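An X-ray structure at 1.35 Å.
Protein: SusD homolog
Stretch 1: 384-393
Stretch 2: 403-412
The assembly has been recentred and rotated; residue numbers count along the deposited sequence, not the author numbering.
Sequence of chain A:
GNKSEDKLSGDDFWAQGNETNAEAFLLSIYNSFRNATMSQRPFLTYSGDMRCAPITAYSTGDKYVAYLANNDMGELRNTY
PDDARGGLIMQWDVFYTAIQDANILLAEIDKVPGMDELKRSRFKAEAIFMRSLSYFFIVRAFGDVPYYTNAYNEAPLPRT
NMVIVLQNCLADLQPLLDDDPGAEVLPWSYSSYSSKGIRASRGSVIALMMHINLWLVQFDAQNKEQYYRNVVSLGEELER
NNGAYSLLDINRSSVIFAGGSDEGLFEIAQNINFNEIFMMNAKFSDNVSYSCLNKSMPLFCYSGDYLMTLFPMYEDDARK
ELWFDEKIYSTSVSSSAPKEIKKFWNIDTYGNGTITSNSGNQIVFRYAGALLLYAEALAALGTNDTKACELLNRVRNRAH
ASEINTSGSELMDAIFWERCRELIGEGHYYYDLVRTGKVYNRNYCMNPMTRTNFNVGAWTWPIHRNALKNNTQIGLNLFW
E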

# COMPACT_ATOMS: atom_id res chain seq x y z
N ASN A 384 -4.09 4.61 26.72
CA ASN A 384 -2.77 5.17 26.94
C ASN A 384 -2.49 6.26 25.92
O ASN A 384 -1.67 6.11 25.01
CB ASN A 384 -1.72 4.06 26.82
CG ASN A 384 -0.37 4.45 27.35
OD1 ASN A 384 -0.10 5.62 27.62
ND2 ASN A 384 0.53 3.45 27.45
N ASP A 385 -3.16 7.40 26.11
CA ASP A 385 -3.08 8.51 25.16
C ASP A 385 -1.72 9.12 25.20
O ASP A 385 -1.22 9.63 24.20
CB ASP A 385 -4.14 9.60 25.41
CG ASP A 385 -5.53 9.26 24.85
OD1 ASP A 385 -5.70 8.25 24.12
OD2 ASP A 385 -6.51 9.99 25.14
N THR A 386 -1.05 9.05 26.35
CA THR A 386 0.29 9.58 26.43
C THR A 386 1.26 8.81 25.50
O THR A 386 2.09 9.41 24.79
CB THR A 386 0.79 9.65 27.90
OG1 THR A 386 0.76 8.35 28.47
CG2 THR A 386 -0.10 10.58 28.71
N LYS A 387 1.14 7.48 25.48
CA LYS A 387 1.99 6.69 24.59
C LYS A 387 1.60 6.92 23.14
O LYS A 387 2.46 7.00 22.27
CB LYS A 387 1.91 5.19 24.92
CG LYS A 387 2.78 4.32 24.04
CD LYS A 387 4.23 4.47 24.38
CE LYS A 387 5.06 3.27 23.94
NZ LYS A 387 6.49 3.44 24.36
N ALA A 388 0.31 7.04 22.88
CA ALA A 388 -0.12 7.38 21.53
C ALA A 388 0.52 8.69 21.04
O ALA A 388 1.00 8.76 19.92
CB ALA A 388 -1.63 7.44 21.44
N CYS A 389 0.54 9.72 21.88
CA CYS A 389 1.23 10.95 21.56
C CYS A 389 2.70 10.78 21.36
O CYS A 389 3.28 11.37 20.46
CB CYS A 389 0.97 12.02 22.64
SG CYS A 389 -0.65 12.71 22.70
N GLU A 390 3.34 9.99 22.20
CA GLU A 390 4.77 9.74 22.04
C GLU A 390 5.09 9.18 20.65
O GLU A 390 6.05 9.60 20.01
CB GLU A 390 5.26 8.81 23.14
CG GLU A 390 6.72 8.50 23.17
CD GLU A 390 7.01 7.32 24.08
OE1 GLU A 390 6.68 7.43 25.29
OE2 GLU A 390 7.53 6.30 23.59
N LEU A 391 4.32 8.17 20.24
CA LEU A 391 4.49 7.57 18.93
C LEU A 391 4.27 8.59 17.81
O LEU A 391 5.09 8.71 16.92
CB LEU A 391 3.55 6.37 18.81
CG LEU A 391 3.93 5.16 19.68
CD1 LEU A 391 2.70 4.26 19.85
CD2 LEU A 391 5.08 4.37 19.08
N LEU A 392 3.15 9.29 17.88
CA LEU A 392 2.83 10.33 16.93
C LEU A 392 3.96 11.34 16.83
O LEU A 392 4.36 11.76 15.76
CB LEU A 392 1.51 11.00 17.34
CG LEU A 392 1.10 12.26 16.60
CD1 LEU A 392 0.99 12.00 15.08
CD2 LEU A 392 -0.21 12.84 17.18
N ASN A 393 4.50 11.71 17.98
CA ASN A 393 5.53 12.75 18.00
C ASN A 393 6.87 12.32 17.46
O ASN A 393 7.67 13.16 17.05
CB ASN A 393 5.63 13.33 19.41
CG ASN A 393 4.48 14.25 19.71
OD1 ASN A 393 3.95 14.89 18.82
ND2 ASN A 393 4.08 14.34 21.00
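Stretch 2 (403-412) EINTSGSELM

The side chain of Asn393 pairs with the backbone of a single residue in the opposing segment, serving both of its polar groups at once. Asn393 OD1 accepts a hydrogen bond from Ile404 N at 2.8 Å with a nearly linear N-H...acceptor angle of 174°, while Asn393 ND2 donates to Ile404 O at 2.9 Å. The amide thus meets the peptide groups of Ile404 much as a neighbouring strand would; Ile404 is extended here (phi/psi -98/135°).

From this anchor, residues 403-407 run as an extended segment back along helix 385-393, opposite to its N-to-C direction. The pairs of nearest CA atoms record this course: Asn393 CA lies 5.6 Å from Glu403 CA, Cys389 CA 6.4 Å from Asn405 CA, and Asp385 CA 5.7 Å from Ser407 CA. Each residue listed on the helix is four further back, about one turn, whereas the extended chain covers the same rise in two residues. Ile404 directs its CA-to-CB bond toward the helix, although the end of its side chain leads away, while those of Asn405 and Thr406 point away. Ile404 CB packs 3.7 Å from Leu392 CD2. Halfway along, Cys389 SG approaches Thr406 O to 3.3 Å, and Cys389 CB lies 3.8 Å from Ile404 O.

At the other end of the segment, Asp385 OD2 accepts a hydrogen bond from Gly408 N at 3.1 Å and also lies 3.2 Å from Ser407 CB. Here the chain reverses: Gly408 has a positive phi (56°), a conformation that by itself favours glycine, and the backbone proceeds into a helix. Within this turn, Thr406 OG1 donates a hydrogen bond to Glu410 OE1 at 2.7 Å, tying the end of the extended segment to the first turn of the new helix.

The helix of the second stretch, which continues past Met412, runs in roughly the same direction as helix 385-393, with a crossing angle of 24° and a closest approach of 11.1 Å between the axes. Leu411 bridges this gap, its side chain (chi1 t, chi2 p) lodged as a knob among Asp385, Ala388, Cys389 and Leu392. Leu411 CD2 lies 3.8 Å from Ala388 CB, and Leu411 CD1 is 3.8 Å from Cys389 SG and 3.9 Å from Leu392 CD2. The contact, which buries 449 Å² in total, therefore combines a buried apolar patch with hydrogen bonds made by the side chains of Asp385, in the first turn of the helix, and Asn393, two turns further on.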

# COMPACT_ATOMS: atom_id res chain seq x y z
N GLU A 403 5.15 19.29 18.42
CA GLU A 403 4.71 18.12 19.17
C GLU A 403 3.24 18.28 19.54
O GLU A 403 2.76 19.37 19.86
CB GLU A 403 5.55 17.91 20.43
CG GLU A 403 6.96 17.36 20.17
CD GLU A 403 7.59 16.83 21.44
OE1 GLU A 403 7.30 17.38 22.52
OE2 GLU A 403 8.37 15.85 21.35
N ILE A 404 2.53 17.17 19.49
CA ILE A 404 1.13 17.11 19.79
C ILE A 404 0.97 16.62 21.23
O ILE A 404 1.58 15.63 21.64
CB ILE A 404 0.41 16.12 18.83
CG1 ILE A 404 0.52 16.61 17.38
CG2 ILE A 404 -1.06 15.95 19.22
CD1 ILE A 404 -0.00 17.92 17.19
N ASN A 405 0.10 17.28 21.98
CA ASN A 405 -0.18 16.91 23.35
C ASN A 405 -1.67 17.04 23.55
O ASN A 405 -2.20 18.10 23.89
CB ASN A 405 0.56 17.82 24.32
CG ASN A 405 0.40 17.35 25.75
OD1 ASN A 405 0.01 16.21 25.99
ND2 ASN A 405 0.73 18.21 26.72
N THR A 406 -2.37 15.95 23.30
CA THR A 406 -3.80 15.94 23.35
C THR A 406 -4.30 14.54 23.55
O THR A 406 -3.54 13.64 23.87
CB THR A 406 -4.42 16.68 22.13
OG1 THR A 406 -5.80 16.92 22.42
CG2 THR A 406 -4.20 15.92 20.83
N SER A 407 -5.60 14.35 23.44
CA SER A 407 -6.23 13.13 23.84
C SER A 407 -7.54 12.96 23.07
O SER A 407 -7.98 13.86 22.36
CB SER A 407 -6.49 13.23 25.36
OG SER A 407 -7.46 14.25 25.66
N GLY A 408 -8.15 11.82 23.24
CA GLY A 408 -9.52 11.63 22.78
C GLY A 408 -9.69 11.92 21.31
O GLY A 408 -8.83 11.58 20.48
N SER A 409 -10.82 12.51 20.97
CA SER A 409 -11.13 12.73 19.57
C SER A 409 -10.10 13.60 18.88
O SER A 409 -9.76 13.35 17.71
CB SER A 409 -12.52 13.32 19.44
OG SER A 409 -13.44 12.34 19.89
N GLU A 410 -9.57 14.61 19.56
CA GLU A 410 -8.57 15.46 18.94
C GLU A 410 -7.32 14.66 18.58
O GLU A 410 -6.71 14.89 17.53
CB GLU A 410 -8.21 16.62 19.87
CG GLU A 410 -7.38 17.68 19.22
CD GLU A 410 -7.24 18.96 20.04
OE1 GLU A 410 -7.17 18.90 21.29
OE2 GLU A 410 -7.18 20.04 19.41
N LEU A 411 -6.95 13.72 19.43
CA LEU A 411 -5.77 12.87 19.20
C LEU A 411 -6.05 11.91 18.04
O LEU A 411 -5.20 11.74 17.15
CB LEU A 411 -5.36 12.14 20.48
CG LEU A 411 -4.18 11.17 20.32
CD1 LEU A 411 -2.96 11.92 19.75
CD2 LEU A 411 -3.94 10.49 21.66
N MSE A 412 -7.21 11.30 17.99
CA MSE A 412 -7.54 10.41 16.89
C MSE A 412 -7.51 11.16 15.57
O MSE A 412 -6.92 10.67 14.57
CB MSE A 412 -8.93 9.82 17.12
CG MSE A 412 -8.99 8.91 18.33
SE MSE A 412 -10.67 8.09 18.63
CE MSE A 412 -10.76 8.15 20.63